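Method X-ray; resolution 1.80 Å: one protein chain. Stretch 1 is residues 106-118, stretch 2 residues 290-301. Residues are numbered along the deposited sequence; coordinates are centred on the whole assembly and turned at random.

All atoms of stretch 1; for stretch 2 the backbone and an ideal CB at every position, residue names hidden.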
# COMPACT_ATOMS: atom_id res chain seq x y z
N SER A 106 2.91 -13.14 -4.95
CA SER A 106 1.67 -12.41 -5.15
C SER A 106 1.55 -12.09 -6.63
O SER A 106 2.51 -12.22 -7.39
CB SER A 106 1.62 -11.12 -4.32
OG SER A 106 2.51 -10.14 -4.85
N LEU A 107 0.35 -11.68 -7.05
CA LEU A 107 0.19 -11.26 -8.44
C LEU A 107 1.18 -10.16 -8.79
O LEU A 107 1.81 -10.19 -9.86
CB LEU A 107 -1.24 -10.80 -8.70
CG LEU A 107 -1.49 -10.15 -10.06
CD1 LEU A 107 -1.21 -11.13 -11.19
CD2 LEU A 107 -2.90 -9.60 -10.16
N LEU A 108 1.36 -9.19 -7.89
CA LEU A 108 2.27 -8.08 -8.16
C LEU A 108 3.71 -8.58 -8.28
O LEU A 108 4.43 -8.20 -9.21
CB LEU A 108 2.15 -7.02 -7.07
CG LEU A 108 3.11 -5.83 -7.18
CD1 LEU A 108 2.99 -5.15 -8.54
CD2 LEU A 108 2.84 -4.83 -6.07
N GLU A 109 4.14 -9.43 -7.35
CA GLU A 109 5.49 -9.96 -7.41
C GLU A 109 5.71 -10.74 -8.71
O GLU A 109 6.79 -10.67 -9.31
CB GLU A 109 5.77 -10.86 -6.21
CG GLU A 109 7.24 -11.25 -6.08
CD GLU A 109 7.47 -12.28 -4.99
OE1 GLU A 109 7.92 -11.90 -3.89
OE2 GLU A 109 7.21 -13.48 -5.24
N ASN A 110 4.69 -11.47 -9.15
CA ASN A 110 4.81 -12.21 -10.41
C ASN A 110 4.95 -11.25 -11.59
O ASN A 110 5.77 -11.49 -12.49
CB ASN A 110 3.60 -13.12 -10.60
CG ASN A 110 3.64 -14.35 -9.70
OD1 ASN A 110 4.67 -14.68 -9.12
ND2 ASN A 110 2.50 -15.04 -9.60
N LEU A 111 4.17 -10.17 -11.61
CA LEU A 111 4.31 -9.18 -12.67
C LEU A 111 5.72 -8.62 -12.71
O LEU A 111 6.31 -8.46 -13.78
CB LEU A 111 3.30 -8.05 -12.47
CG LEU A 111 1.84 -8.36 -12.79
CD1 LEU A 111 0.94 -7.23 -12.32
CD2 LEU A 111 1.65 -8.61 -14.28
N LEU A 112 6.29 -8.33 -11.54
CA LEU A 112 7.62 -7.73 -11.49
C LEU A 112 8.70 -8.75 -11.84
O LEU A 112 9.71 -8.38 -12.45
CB LEU A 112 7.87 -7.15 -10.10
CG LEU A 112 6.98 -5.96 -9.73
CD1 LEU A 112 7.03 -5.66 -8.23
CD2 LEU A 112 7.38 -4.72 -10.52
N ASN A 113 8.51 -10.02 -11.47
CA ASN A 113 9.55 -11.01 -11.71
C ASN A 113 9.63 -11.40 -13.18
O ASN A 113 10.73 -11.49 -13.74
CB ASN A 113 9.29 -12.26 -10.85
CG ASN A 113 10.23 -12.35 -9.65
OD1 ASN A 113 11.36 -11.88 -9.70
ND2 ASN A 113 9.75 -12.98 -8.59
N PHE A 114 8.49 -11.63 -13.83
CA PHE A 114 8.47 -12.30 -15.12
C PHE A 114 7.91 -11.46 -16.27
O PHE A 114 7.92 -11.93 -17.41
CB PHE A 114 7.65 -13.59 -15.01
CG PHE A 114 7.99 -14.42 -13.80
CD1 PHE A 114 9.21 -15.07 -13.70
CD2 PHE A 114 7.07 -14.56 -12.77
CE1 PHE A 114 9.51 -15.83 -12.58
CE2 PHE A 114 7.37 -15.33 -11.66
CZ PHE A 114 8.59 -15.96 -11.56
N GLY A 115 7.40 -10.26 -16.00
CA GLY A 115 6.99 -9.39 -17.09
C GLY A 115 5.70 -9.84 -17.75
O GLY A 115 4.78 -10.36 -17.11
N GLY A 116 5.63 -9.62 -19.06
CA GLY A 116 4.42 -9.84 -19.82
C GLY A 116 3.59 -8.60 -20.08
O GLY A 116 2.48 -8.72 -20.60
N TRP A 117 4.11 -7.42 -19.75
CA TRP A 117 3.31 -6.20 -19.76
C TRP A 117 4.07 -4.95 -20.18
O TRP A 117 3.43 -3.91 -20.37
CB TRP A 117 2.72 -5.95 -18.37
CG TRP A 117 3.75 -6.00 -17.28
CD1 TRP A 117 4.12 -7.09 -16.54
CD2 TRP A 117 4.56 -4.91 -16.82
NE1 TRP A 117 5.10 -6.74 -15.65
CE2 TRP A 117 5.39 -5.41 -15.80
CE3 TRP A 117 4.66 -3.56 -17.17
CZ2 TRP A 117 6.31 -4.61 -15.12
CZ3 TRP A 117 5.57 -2.76 -16.49
CH2 TRP A 117 6.38 -3.29 -15.48
N GLU A 118 5.39 -4.99 -20.34
CA GLU A 118 6.18 -3.79 -20.61
C GLU A 118 6.07 -3.44 -22.08
O GLU A 118 6.68 -4.09 -22.94
CB GLU A 118 7.63 -3.99 -20.20
CG GLU A 118 7.83 -4.52 -18.79
CD GLU A 118 7.93 -6.03 -18.74
OE1 GLU A 118 7.22 -6.71 -19.53
OE2 GLU A 118 8.72 -6.55 -17.93
N UNK A 290 10.14 3.48 -12.62
CA UNK A 290 9.01 3.58 -13.54
C UNK A 290 8.35 2.23 -13.76
O UNK A 290 7.12 2.12 -13.79
CB UNK A 290 9.46 4.16 -14.88
N UNK A 291 9.16 1.17 -13.91
CA UNK A 291 8.59 -0.16 -14.11
C UNK A 291 7.84 -0.63 -12.88
O UNK A 291 6.73 -1.16 -12.98
CB UNK A 291 9.69 -1.16 -14.47
N UNK A 292 8.43 -0.44 -11.70
CA UNK A 292 7.76 -0.81 -10.45
C UNK A 292 6.45 -0.05 -10.30
O UNK A 292 5.41 -0.63 -9.96
CB UNK A 292 8.67 -0.54 -9.25
N UNK A 293 6.48 1.26 -10.56
CA UNK A 293 5.26 2.07 -10.47
C UNK A 293 4.21 1.60 -11.47
O UNK A 293 3.02 1.52 -11.14
CB UNK A 293 5.58 3.55 -10.71
N UNK A 294 4.62 1.29 -12.70
CA UNK A 294 3.66 0.87 -13.72
C UNK A 294 2.90 -0.37 -13.29
O UNK A 294 1.67 -0.43 -13.37
CB UNK A 294 4.37 0.61 -15.05
N UNK A 295 3.62 -1.39 -12.82
CA UNK A 295 2.96 -2.62 -12.38
C UNK A 295 2.13 -2.37 -11.12
O UNK A 295 0.98 -2.81 -11.03
CB UNK A 295 3.99 -3.72 -12.12
N UNK A 296 2.70 -1.66 -10.14
CA UNK A 296 2.06 -1.57 -8.83
C UNK A 296 0.83 -0.66 -8.86
O UNK A 296 -0.18 -0.95 -8.22
CB UNK A 296 3.06 -1.06 -7.79
N UNK A 297 0.91 0.46 -9.59
CA UNK A 297 -0.16 1.46 -9.56
C UNK A 297 -1.07 1.43 -10.78
O UNK A 297 -2.25 1.75 -10.65
CB UNK A 297 0.45 2.86 -9.43
N UNK A 298 -0.57 1.05 -11.95
CA UNK A 298 -1.41 1.02 -13.14
C UNK A 298 -2.06 -0.34 -13.38
O UNK A 298 -3.27 -0.43 -13.59
CB UNK A 298 -0.58 1.41 -14.36
N UNK A 299 -1.27 -1.42 -13.34
CA UNK A 299 -1.77 -2.74 -13.70
C UNK A 299 -2.42 -3.48 -12.53
O UNK A 299 -3.45 -4.14 -12.71
CB UNK A 299 -0.62 -3.58 -14.26
N UNK A 300 -1.82 -3.40 -11.34
CA UNK A 300 -2.23 -4.28 -10.25
C UNK A 300 -3.60 -3.91 -9.69
O UNK A 300 -4.45 -4.80 -9.58
CB UNK A 300 -1.19 -4.24 -9.13
N UNK A 301 -3.88 -2.66 -9.34
CA UNK A 301 -5.19 -2.34 -8.77
C UNK A 301 -6.28 -2.27 -9.83
O UNK A 301 -6.02 -2.09 -11.02
CB UNK A 301 -5.12 -1.01 -8.02

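Stretch 2 is mainly a helix that crosses the helix of stretch 1 at 146°, roughly antiparallel. Stretch 1 offers it a largely apolar surface: Leu107, Leu108, Leu111, Leu112 and the ring of Trp117.

Position 290 has nothing of stretch 1 within 5.5 Å of its ideal CB. Many side chains would suit; it is Leu290.

At position 291 the CA-to-CB bond points sideways, with the ideal CB 4.1 Å from Trp117 CH2. A long chain, polar or apolar, could pass the indole and run outward. The residue is Glu291. Glu291 CB lies 4.1 Å from Trp117 CH2, beside the ring, and Glu291 O lies 3.3 Å from Trp117 CH2.

Position 292 points away, yet its ideal CB is 4.6 Å from Leu112 CD2. A branched apolar chain could still reach back. Leu292 does so: its CD1 lies 3.6 Å from Leu112 CD1.

Position 293 points away, and stretch 1 sets no limit on size or polarity. It is Phe293.

Position 294 points toward stretch 1, with the ideal CB 3.9 Å from Trp117 CZ3. Little room is left in that direction, so a small residue fits well. It is Ala294, whose methyl touches the indole obliquely.

Position 295 is the tightest. Its ideal CB is 3.9 Å from both Leu112 CD2 and Trp117 CZ2, and 4.0 Å from Leu108 CD1. A small residue would suit. Ala295 places its methyl over one face of the Trp117 ring. That ring is steadied from within stretch 1, by a hydrogen bond of 2.8 Å from Trp117 NE1 to Leu111 O.

Position 296 points sideways, its ideal CB 4.2 Å from Leu108 CD2. A small or modest apolar residue would suit. It is Ala296, and Leu108 CD1 packs 3.7 Å from Ala296 CA.

Positions 297 and 298 have no neighbour in stretch 1 near their ideal CB atoms, so many side chains would suit. They are Tyr297 and Leu298.

Position 299 points toward stretch 1, its ideal CB 4.4 Å from Leu111 CD1, with Trp117 beyond. A medium or long apolar chain would suit. Leu299 brings CD1 to 3.4 Å from Trp117 CB.

Position 300 also points toward stretch 1, its ideal CB 4.3 Å from Leu108 CD1. The start of the stretch 1 helix lies ahead, so a large apolar or aromatic chain could extend along it. Tyr300 does this. Leu108 CB sits over one ring face, 3.8 Å from the Tyr300 ring centroid, a CH-pi contact. Leu107 CB lies at the edge, 3.9 Å from Tyr300 CE1. The hydroxyl bonds elsewhere in the structure.

Position 301 is out of reach. Its phi of -77° allows proline, among others; it is Pro301.

Stretch 2, residues 290-301: LELFAAAYLLYP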
# COMPACT_ATOMS: atom_id res chain seq x y z
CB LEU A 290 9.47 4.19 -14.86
CG LEU A 290 8.35 4.57 -15.84
CD1 LEU A 290 7.48 5.68 -15.27
CD2 LEU A 290 8.93 4.98 -17.18
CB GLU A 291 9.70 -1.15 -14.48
CG GLU A 291 10.26 -0.96 -15.88
CD GLU A 291 11.45 -1.86 -16.15
OE1 GLU A 291 12.08 -2.33 -15.18
OE2 GLU A 291 11.76 -2.10 -17.34
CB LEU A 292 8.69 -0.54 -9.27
CG LEU A 292 8.16 -0.80 -7.86
CD1 LEU A 292 7.55 -2.18 -7.75
CD2 LEU A 292 9.28 -0.62 -6.86
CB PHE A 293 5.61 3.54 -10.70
CG PHE A 293 4.42 4.43 -10.84
CD1 PHE A 293 3.76 4.92 -9.73
CD2 PHE A 293 3.96 4.79 -12.10
CE1 PHE A 293 2.66 5.74 -9.86
CE2 PHE A 293 2.86 5.62 -12.24
CZ PHE A 293 2.21 6.09 -11.12
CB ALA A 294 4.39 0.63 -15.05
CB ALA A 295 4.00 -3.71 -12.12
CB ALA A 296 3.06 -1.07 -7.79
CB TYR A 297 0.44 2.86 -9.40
CG TYR A 297 0.66 3.30 -7.96
CD1 TYR A 297 1.34 2.48 -7.06
CD2 TYR A 297 0.20 4.53 -7.50
CE1 TYR A 297 1.55 2.87 -5.75
CE2 TYR A 297 0.41 4.93 -6.19
CZ TYR A 297 1.08 4.10 -5.32
OH TYR A 297 1.29 4.48 -4.01
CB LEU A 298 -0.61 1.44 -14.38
CG LEU A 298 -0.63 2.93 -14.71
CD1 LEU A 298 0.19 3.73 -13.70
CD2 LEU A 298 -0.12 3.18 -16.12
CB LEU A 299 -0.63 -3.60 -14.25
CG LEU A 299 0.15 -3.05 -15.45
CD1 LEU A 299 1.12 -4.10 -15.97
CD2 LEU A 299 -0.79 -2.59 -16.56
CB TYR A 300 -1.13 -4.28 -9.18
CG TYR A 300 -1.32 -5.17 -7.97
CD1 TYR A 300 -1.53 -6.54 -8.10
CD2 TYR A 300 -1.24 -4.63 -6.69
CE1 TYR A 300 -1.69 -7.34 -6.98
CE2 TYR A 300 -1.38 -5.42 -5.57
CZ TYR A 300 -1.61 -6.78 -5.72
OH TYR A 300 -1.75 -7.56 -4.59
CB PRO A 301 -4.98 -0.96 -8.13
CG PRO A 301 -3.49 -0.68 -8.23
CD PRO A 301 -3.04 -1.46 -9.41
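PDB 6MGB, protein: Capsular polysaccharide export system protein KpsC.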